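PDB 3MYR: nickel-dependent hydrogenase large subunit from Allochromatium vinosum, which forms the nickel-iron-bearing half of a membrane-bound heterodimeric hydrogenase that oxidises H2 and passes the electrons to an acceptor. Local coordinates for residues I324-V337 against L343-R357. Numbering follows the deposited sequence.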
loop_
_atom_site.group_PDB
_atom_site.type_symbol
_atom_site.label_atom_id
_atom_site.label_comp_id
_atom_site.label_asym_id
_atom_site.label_seq_id
_atom_site.Cartn_x
_atom_site.Cartn_y
_atom_site.Cartn_z
ATOM N N ILE B 324 -11.393 -8.781 -20.640
ATOM C CA ILE B 324 -11.199 -7.727 -19.616
ATOM C C ILE B 324 -11.389 -6.367 -20.275
ATOM O O ILE B 324 -10.647 -6.023 -21.214
ATOM C CB ILE B 324 -9.815 -7.757 -19.014
ATOM C CG1 ILE B 324 -9.658 -9.041 -18.181
ATOM C CG2 ILE B 324 -9.584 -6.508 -18.108
ATOM C CD1 ILE B 324 -8.257 -9.384 -17.803
ATOM N N GLN B 325 -12.359 -5.606 -19.775
ATOM C CA GLN B 325 -12.567 -4.258 -20.293
ATOM C C GLN B 325 -12.862 -3.331 -19.170
ATOM O O GLN B 325 -13.480 -3.759 -18.204
ATOM C CB GLN B 325 -13.804 -4.208 -21.230
ATOM C CG GLN B 325 -13.794 -5.218 -22.365
ATOM C CD GLN B 325 -15.118 -5.221 -23.140
ATOM O OE1 GLN B 325 -15.128 -4.797 -24.252
ATOM N NE2 GLN B 325 -16.217 -5.737 -22.547
ATOM N N GLU B 326 -12.550 -2.050 -19.347
ATOM C CA GLU B 326 -12.927 -1.085 -18.330
ATOM C C GLU B 326 -13.950 -0.128 -18.897
ATOM O O GLU B 326 -13.762 0.412 -20.034
ATOM C CB GLU B 326 -11.718 -0.284 -17.861
ATOM C CG GLU B 326 -10.662 -1.136 -17.126
ATOM C CD GLU B 326 -9.460 -0.322 -16.674
ATOM O OE1 GLU B 326 -9.356 -0.124 -15.433
ATOM O OE2 GLU B 326 -8.625 0.100 -17.536
ATOM N N PHE B 327 -14.967 0.116 -18.083
ATOM C CA PHE B 327 -16.102 0.963 -18.477
ATOM C C PHE B 327 -16.056 2.242 -17.661
ATOM O O PHE B 327 -15.435 2.292 -16.560
ATOM C CB PHE B 327 -17.437 0.225 -18.243
ATOM C CG PHE B 327 -17.697 -0.878 -19.232
ATOM C CD1 PHE B 327 -18.478 -0.634 -20.397
ATOM C CD2 PHE B 327 -17.186 -2.151 -19.029
ATOM C CE1 PHE B 327 -18.755 -1.694 -21.325
ATOM C CE2 PHE B 327 -17.441 -3.215 -19.936
ATOM C CZ PHE B 327 -18.237 -2.985 -21.104
ATOM N N VAL B 328 -16.680 3.286 -18.217
ATOM C CA VAL B 328 -16.694 4.588 -17.608
ATOM C C VAL B 328 -18.103 5.202 -17.592
ATOM O O VAL B 328 -18.243 6.395 -17.408
ATOM C CB VAL B 328 -15.671 5.527 -18.180
ATOM C CG1 VAL B 328 -14.243 4.942 -17.991
ATOM C CG2 VAL B 328 -15.976 5.858 -19.699
ATOM N N ASN B 329 -19.134 4.366 -17.719
ATOM C CA ASN B 329 -20.521 4.877 -17.728
ATOM C C ASN B 329 -20.801 5.668 -16.454
ATOM O O ASN B 329 -21.703 6.470 -16.469
ATOM C CB ASN B 329 -21.535 3.741 -17.694
ATOM C CG ASN B 329 -21.243 2.660 -18.707
ATOM O OD1 ASN B 329 -20.447 1.760 -18.436
ATOM N ND2 ASN B 329 -21.967 2.685 -19.843
ATOM N N HIS B 330 -20.116 5.347 -15.333
ATOM C CA HIS B 330 -20.317 6.095 -14.068
ATOM C C HIS B 330 -18.986 6.548 -13.439
ATOM O O HIS B 330 -18.876 6.613 -12.222
ATOM C CB HIS B 330 -21.105 5.256 -13.064
ATOM C CG HIS B 330 -22.562 5.161 -13.401
ATOM N ND1 HIS B 330 -23.120 4.055 -14.010
ATOM C CD2 HIS B 330 -23.558 6.077 -13.286
ATOM C CE1 HIS B 330 -24.421 4.264 -14.188
ATOM N NE2 HIS B 330 -24.712 5.476 -13.751
ATOM N N SER B 331 -18.019 6.932 -14.298
ATOM C CA SER B 331 -16.671 7.340 -13.890
ATOM C C SER B 331 -16.377 8.677 -14.553
ATOM O O SER B 331 -16.935 8.991 -15.612
ATOM C CB SER B 331 -15.627 6.314 -14.356
ATOM O OG SER B 331 -16.010 5.003 -13.909
ATOM N N TRP B 332 -15.474 9.444 -13.940
ATOM C CA TRP B 332 -15.151 10.788 -14.398
ATOM C C TRP B 332 -14.101 10.833 -15.504
ATOM O O TRP B 332 -13.041 11.460 -15.335
ATOM C CB TRP B 332 -14.749 11.601 -13.182
ATOM C CG TRP B 332 -15.915 11.849 -12.279
ATOM C CD1 TRP B 332 -17.164 12.262 -12.655
ATOM C CD2 TRP B 332 -15.930 11.792 -10.840
ATOM N NE1 TRP B 332 -17.966 12.448 -11.552
ATOM C CE2 TRP B 332 -17.245 12.162 -10.421
ATOM C CE3 TRP B 332 -14.945 11.541 -9.870
ATOM C CZ2 TRP B 332 -17.626 12.246 -9.048
ATOM C CZ3 TRP B 332 -15.322 11.598 -8.478
ATOM C CH2 TRP B 332 -16.651 11.964 -8.097
ATOM N N TYR B 333 -14.395 10.172 -16.630
ATOM C CA TYR B 333 -13.466 9.995 -17.721
ATOM C C TYR B 333 -14.244 10.200 -19.036
ATOM O O TYR B 333 -15.516 10.048 -19.109
ATOM C CB TYR B 333 -12.841 8.579 -17.734
ATOM C CG TYR B 333 -11.917 8.334 -16.552
ATOM C CD1 TYR B 333 -12.405 7.713 -15.378
ATOM C CD2 TYR B 333 -10.589 8.789 -16.573
ATOM C CE1 TYR B 333 -11.589 7.537 -14.268
ATOM C CE2 TYR B 333 -9.763 8.628 -15.459
ATOM C CZ TYR B 333 -10.282 8.028 -14.295
ATOM O OH TYR B 333 -9.476 7.807 -13.177
ATOM N N GLU B 334 -13.474 10.516 -20.063
ATOM C CA GLU B 334 -14.014 10.611 -21.419
ATOM C C GLU B 334 -13.298 9.568 -22.323
ATOM O O GLU B 334 -12.069 9.428 -22.293
ATOM C CB GLU B 334 -13.766 12.050 -21.897
ATOM C CG GLU B 334 -14.646 12.546 -22.999
ATOM C CD GLU B 334 -16.062 12.900 -22.526
ATOM O OE1 GLU B 334 -17.008 12.533 -23.242
ATOM O OE2 GLU B 334 -16.236 13.561 -21.469
ATOM N N TYR B 335 -14.076 8.790 -23.068
ATOM C CA TYR B 335 -13.540 7.865 -24.058
ATOM C C TYR B 335 -13.879 8.433 -25.441
ATOM O O TYR B 335 -15.037 8.714 -25.740
ATOM C CB TYR B 335 -14.213 6.478 -23.951
ATOM C CG TYR B 335 -13.709 5.527 -22.890
ATOM C CD1 TYR B 335 -12.602 5.845 -22.075
ATOM C CD2 TYR B 335 -14.358 4.292 -22.680
ATOM C CE1 TYR B 335 -12.155 4.954 -21.091
ATOM C CE2 TYR B 335 -13.902 3.395 -21.709
ATOM C CZ TYR B 335 -12.789 3.739 -20.940
ATOM O OH TYR B 335 -12.311 2.850 -20.043
ATOM N N SER B 336 -12.883 8.509 -26.312
ATOM C CA SER B 336 -13.087 8.953 -27.687
ATOM C C SER B 336 -13.966 7.987 -28.453
ATOM O O SER B 336 -14.581 8.384 -29.418
ATOM C CB SER B 336 -11.729 9.111 -28.396
ATOM O OG SER B 336 -11.157 7.850 -28.546
ATOM N N VAL B 337 -14.078 6.729 -28.019
ATOM C CA VAL B 337 -14.980 5.807 -28.731
ATOM C C VAL B 337 -16.419 5.939 -28.246
ATOM O O VAL B 337 -17.309 5.286 -28.780
ATOM C CB VAL B 337 -14.484 4.334 -28.676
ATOM C CG1 VAL B 337 -13.082 4.196 -29.398
ATOM C CG2 VAL B 337 -14.367 3.852 -27.208
ATOM N N LEU B 343 -13.262 -0.499 -22.755
ATOM C CA LEU B 343 -11.960 -0.627 -23.447
ATOM C C LEU B 343 -11.104 -1.709 -22.830
ATOM O O LEU B 343 -10.877 -1.671 -21.608
ATOM C CB LEU B 343 -11.192 0.703 -23.426
ATOM C CG LEU B 343 -11.801 1.752 -24.366
ATOM C CD1 LEU B 343 -11.110 3.113 -24.176
ATOM C CD2 LEU B 343 -11.866 1.297 -25.935
ATOM N N HIS B 344 -10.589 -2.635 -23.650
ATOM C CA HIS B 344 -9.523 -3.548 -23.205
ATOM C C HIS B 344 -8.260 -2.686 -22.919
ATOM O O HIS B 344 -8.053 -1.688 -23.595
ATOM C CB HIS B 344 -9.188 -4.604 -24.303
ATOM C CG HIS B 344 -8.095 -5.540 -23.901
ATOM N ND1 HIS B 344 -8.335 -6.681 -23.171
ATOM C CD2 HIS B 344 -6.753 -5.409 -23.955
ATOM C CE1 HIS B 344 -7.189 -7.258 -22.866
ATOM N NE2 HIS B 344 -6.216 -6.496 -23.310
ATOM N N PRO B 345 -7.439 -3.047 -21.904
ATOM C CA PRO B 345 -6.345 -2.153 -21.475
ATOM C C PRO B 345 -5.253 -1.889 -22.528
ATOM O O PRO B 345 -4.566 -0.882 -22.431
ATOM C CB PRO B 345 -5.748 -2.878 -20.239
ATOM C CG PRO B 345 -6.814 -3.783 -19.783
ATOM C CD PRO B 345 -7.560 -4.215 -21.018
ATOM N N TYR B 346 -5.070 -2.750 -23.533
ATOM C CA TYR B 346 -4.150 -2.347 -24.586
ATOM C C TYR B 346 -4.636 -1.123 -25.330
ATOM O O TYR B 346 -3.827 -0.423 -25.950
ATOM C CB TYR B 346 -3.879 -3.454 -25.635
ATOM C CG TYR B 346 -2.911 -4.547 -25.186
ATOM C CD1 TYR B 346 -3.223 -5.914 -25.420
ATOM C CD2 TYR B 346 -1.690 -4.228 -24.554
ATOM C CE1 TYR B 346 -2.323 -6.916 -25.116
ATOM C CE2 TYR B 346 -0.752 -5.260 -24.234
ATOM C CZ TYR B 346 -1.100 -6.568 -24.499
ATOM O OH TYR B 346 -0.226 -7.550 -24.207
ATOM N N GLU B 347 -5.938 -0.861 -25.248
ATOM C CA GLU B 347 -6.557 0.291 -25.929
ATOM C C GLU B 347 -7.159 1.277 -24.911
ATOM O O GLU B 347 -7.969 2.146 -25.268
ATOM C CB GLU B 347 -7.657 -0.209 -26.844
ATOM C CG GLU B 347 -7.091 -1.061 -27.956
ATOM C CD GLU B 347 -8.188 -1.820 -28.712
ATOM O OE1 GLU B 347 -8.246 -1.649 -29.952
ATOM O OE2 GLU B 347 -8.983 -2.583 -28.066
ATOM N N GLY B 348 -6.694 1.189 -23.668
ATOM C CA GLY B 348 -7.276 1.979 -22.561
ATOM C C GLY B 348 -7.057 3.438 -22.822
ATOM O O GLY B 348 -6.104 3.803 -23.506
ATOM N N GLN B 349 -7.867 4.281 -22.191
ATOM C CA GLN B 349 -7.684 5.733 -22.333
ATOM C C GLN B 349 -7.939 6.332 -20.970
ATOM O O GLN B 349 -8.840 5.833 -20.249
ATOM C CB GLN B 349 -8.740 6.328 -23.302
ATOM C CG GLN B 349 -8.617 5.881 -24.744
ATOM C CD GLN B 349 -9.727 6.501 -25.625
ATOM O OE1 GLN B 349 -10.257 7.587 -25.336
ATOM N NE2 GLN B 349 -10.048 5.824 -26.720
ATOM N N THR B 350 -7.174 7.382 -20.631
ATOM C CA THR B 350 -7.254 7.993 -19.296
ATOM C C THR B 350 -7.322 9.509 -19.532
ATOM O O THR B 350 -6.288 10.197 -19.532
ATOM C CB THR B 350 -6.059 7.556 -18.366
ATOM O OG1 THR B 350 -6.031 6.118 -18.291
ATOM C CG2 THR B 350 -6.265 8.068 -16.953
ATOM N N ASN B 351 -8.518 9.968 -19.922
ATOM C CA ASN B 351 -8.749 11.392 -20.168
ATOM C C ASN B 351 -9.671 11.882 -19.036
ATOM O O ASN B 351 -10.835 11.497 -18.988
ATOM C CB ASN B 351 -9.459 11.624 -21.524
ATOM C CG ASN B 351 -8.704 10.974 -22.711
ATOM O OD1 ASN B 351 -7.528 11.240 -22.910
ATOM N ND2 ASN B 351 -9.372 10.119 -23.461
ATOM N N LEU B 352 -9.141 12.675 -18.124
ATOM C CA LEU B 352 -9.874 13.035 -16.882
ATOM C C LEU B 352 -10.999 14.014 -17.212
ATOM O O LEU B 352 -10.745 15.014 -17.845
ATOM C CB LEU B 352 -8.940 13.705 -15.856
ATOM C CG LEU B 352 -7.601 13.018 -15.523
ATOM C CD1 LEU B 352 -6.939 13.665 -14.272
ATOM C CD2 LEU B 352 -7.868 11.577 -15.215
ATOM N N GLU B 353 -12.223 13.748 -16.764
ATOM C CA GLU B 353 -13.326 14.661 -17.066
ATOM C C GLU B 353 -14.333 14.710 -15.906
ATOM O O GLU B 353 -15.245 13.918 -15.825
ATOM C CB GLU B 353 -14.014 14.297 -18.383
ATOM C CG GLU B 353 -15.064 15.364 -18.822
ATOM C CD GLU B 353 -14.557 16.828 -18.762
ATOM O OE1 GLU B 353 -13.597 17.088 -19.492
ATOM O OE2 GLU B 353 -15.111 17.737 -18.040
ATOM N N TYR B 354 -14.084 15.586 -14.963
ATOM C CA TYR B 354 -14.944 15.727 -13.811
ATOM C C TYR B 354 -16.247 16.443 -14.174
ATOM O O TYR B 354 -17.317 15.910 -13.952
ATOM C CB TYR B 354 -14.161 16.462 -12.695
ATOM C CG TYR B 354 -14.825 16.445 -11.322
ATOM C CD1 TYR B 354 -15.445 17.596 -10.805
ATOM C CD2 TYR B 354 -14.831 15.269 -10.546
ATOM C CE1 TYR B 354 -16.012 17.589 -9.540
ATOM C CE2 TYR B 354 -15.436 15.238 -9.298
ATOM C CZ TYR B 354 -16.015 16.407 -8.808
ATOM O OH TYR B 354 -16.579 16.344 -7.569
ATOM N N ASP B 355 -16.141 17.645 -14.739
ATOM C CA ASP B 355 -17.295 18.519 -14.933
ATOM C C ASP B 355 -18.299 17.898 -15.883
ATOM O O ASP B 355 -19.489 17.813 -15.561
ATOM C CB ASP B 355 -16.845 19.892 -15.490
ATOM C CG ASP B 355 -16.057 20.708 -14.452
ATOM O OD1 ASP B 355 -15.953 20.309 -13.260
ATOM O OD2 ASP B 355 -15.602 21.802 -14.791
ATOM N N ARG B 356 -17.832 17.480 -17.049
ATOM C CA ARG B 356 -18.758 17.027 -18.088
ATOM C C ARG B 356 -19.341 15.669 -17.791
ATOM O O ARG B 356 -20.313 15.273 -18.427
ATOM C CB ARG B 356 -18.136 17.092 -19.476
ATOM C CG ARG B 356 -18.128 18.561 -19.990
ATOM C CD ARG B 356 -17.234 18.810 -21.223
ATOM N NE ARG B 356 -17.712 18.097 -22.409
ATOM C CZ ARG B 356 -17.075 17.066 -22.972
ATOM N NH1 ARG B 356 -15.914 16.623 -22.467
ATOM N NH2 ARG B 356 -17.600 16.472 -24.049
ATOM N N ARG B 357 -18.790 14.977 -16.797
ATOM C CA ARG B 357 -19.341 13.687 -16.415
ATOM C C ARG B 357 -20.138 13.805 -15.132
ATOM O O ARG B 357 -20.400 12.806 -14.476
ATOM C CB ARG B 357 -18.238 12.616 -16.310
ATOM C CG ARG B 357 -17.575 12.264 -17.690
ATOM C CD ARG B 357 -18.625 11.921 -18.768
ATOM N NE ARG B 357 -19.527 10.872 -18.280
ATOM C CZ ARG B 357 -19.209 9.578 -18.182
ATOM N NH1 ARG B 357 -18.002 9.134 -18.542
ATOM N NH2 ARG B 357 -20.115 8.727 -17.732
HETATM O O HOH W 1 -8.816 -0.000 -20.202
HETATM O O HOH W 2 -10.680 8.060 -20.303
HETATM O O HOH W 3 -9.478 2.585 -20.320
#
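E326 and L343 form a single antiparallel hydrogen-bonded bridge, N of E326 lying 2.8 Å from O of L343, and farther along a second bridge, Y333 with L352, joins two irregular loops through E353 N to W332 O and E334 N to N351 O. Between the bridges, the Y335 ring is sandwiched: L343 CD1 stands over the centre of one face, 3.5 Å from the centroid, and V328 CG2 covers the other, while Y335 OH donates to E326 O at 2.8 Å. The amide of Q349 meets S336 twice, OE1 taking the backbone N-H and NE2 donating to OG. At the far end Y354 turns an edge to the face of W332, planes 61° apart.

R357, its chain bent at chi2 and chi3 (-51° and -53°), folds back to bring its guanidinium against the 328-333 loop. R357 NH1 and NH2 both grip V328 O end-on, each at 3.0 Å, and R357 NH1 also reaches Y333 O at 2.7 Å; R357 NH2 also forms a salt bridge with D371. A leucine here would probably cost Y333 O its R357 donor and V328 O its two-nitrogen grip, leaving V328 O with S331 N and D371 without this charge partner, and free the loop to shift.

One buried cation thus gathers backbone carbonyls where regular strand pairing is lacking, in a loop whose T350 bonds to the magnesium ligand E42, consistent with second-shell ordering of that metal site.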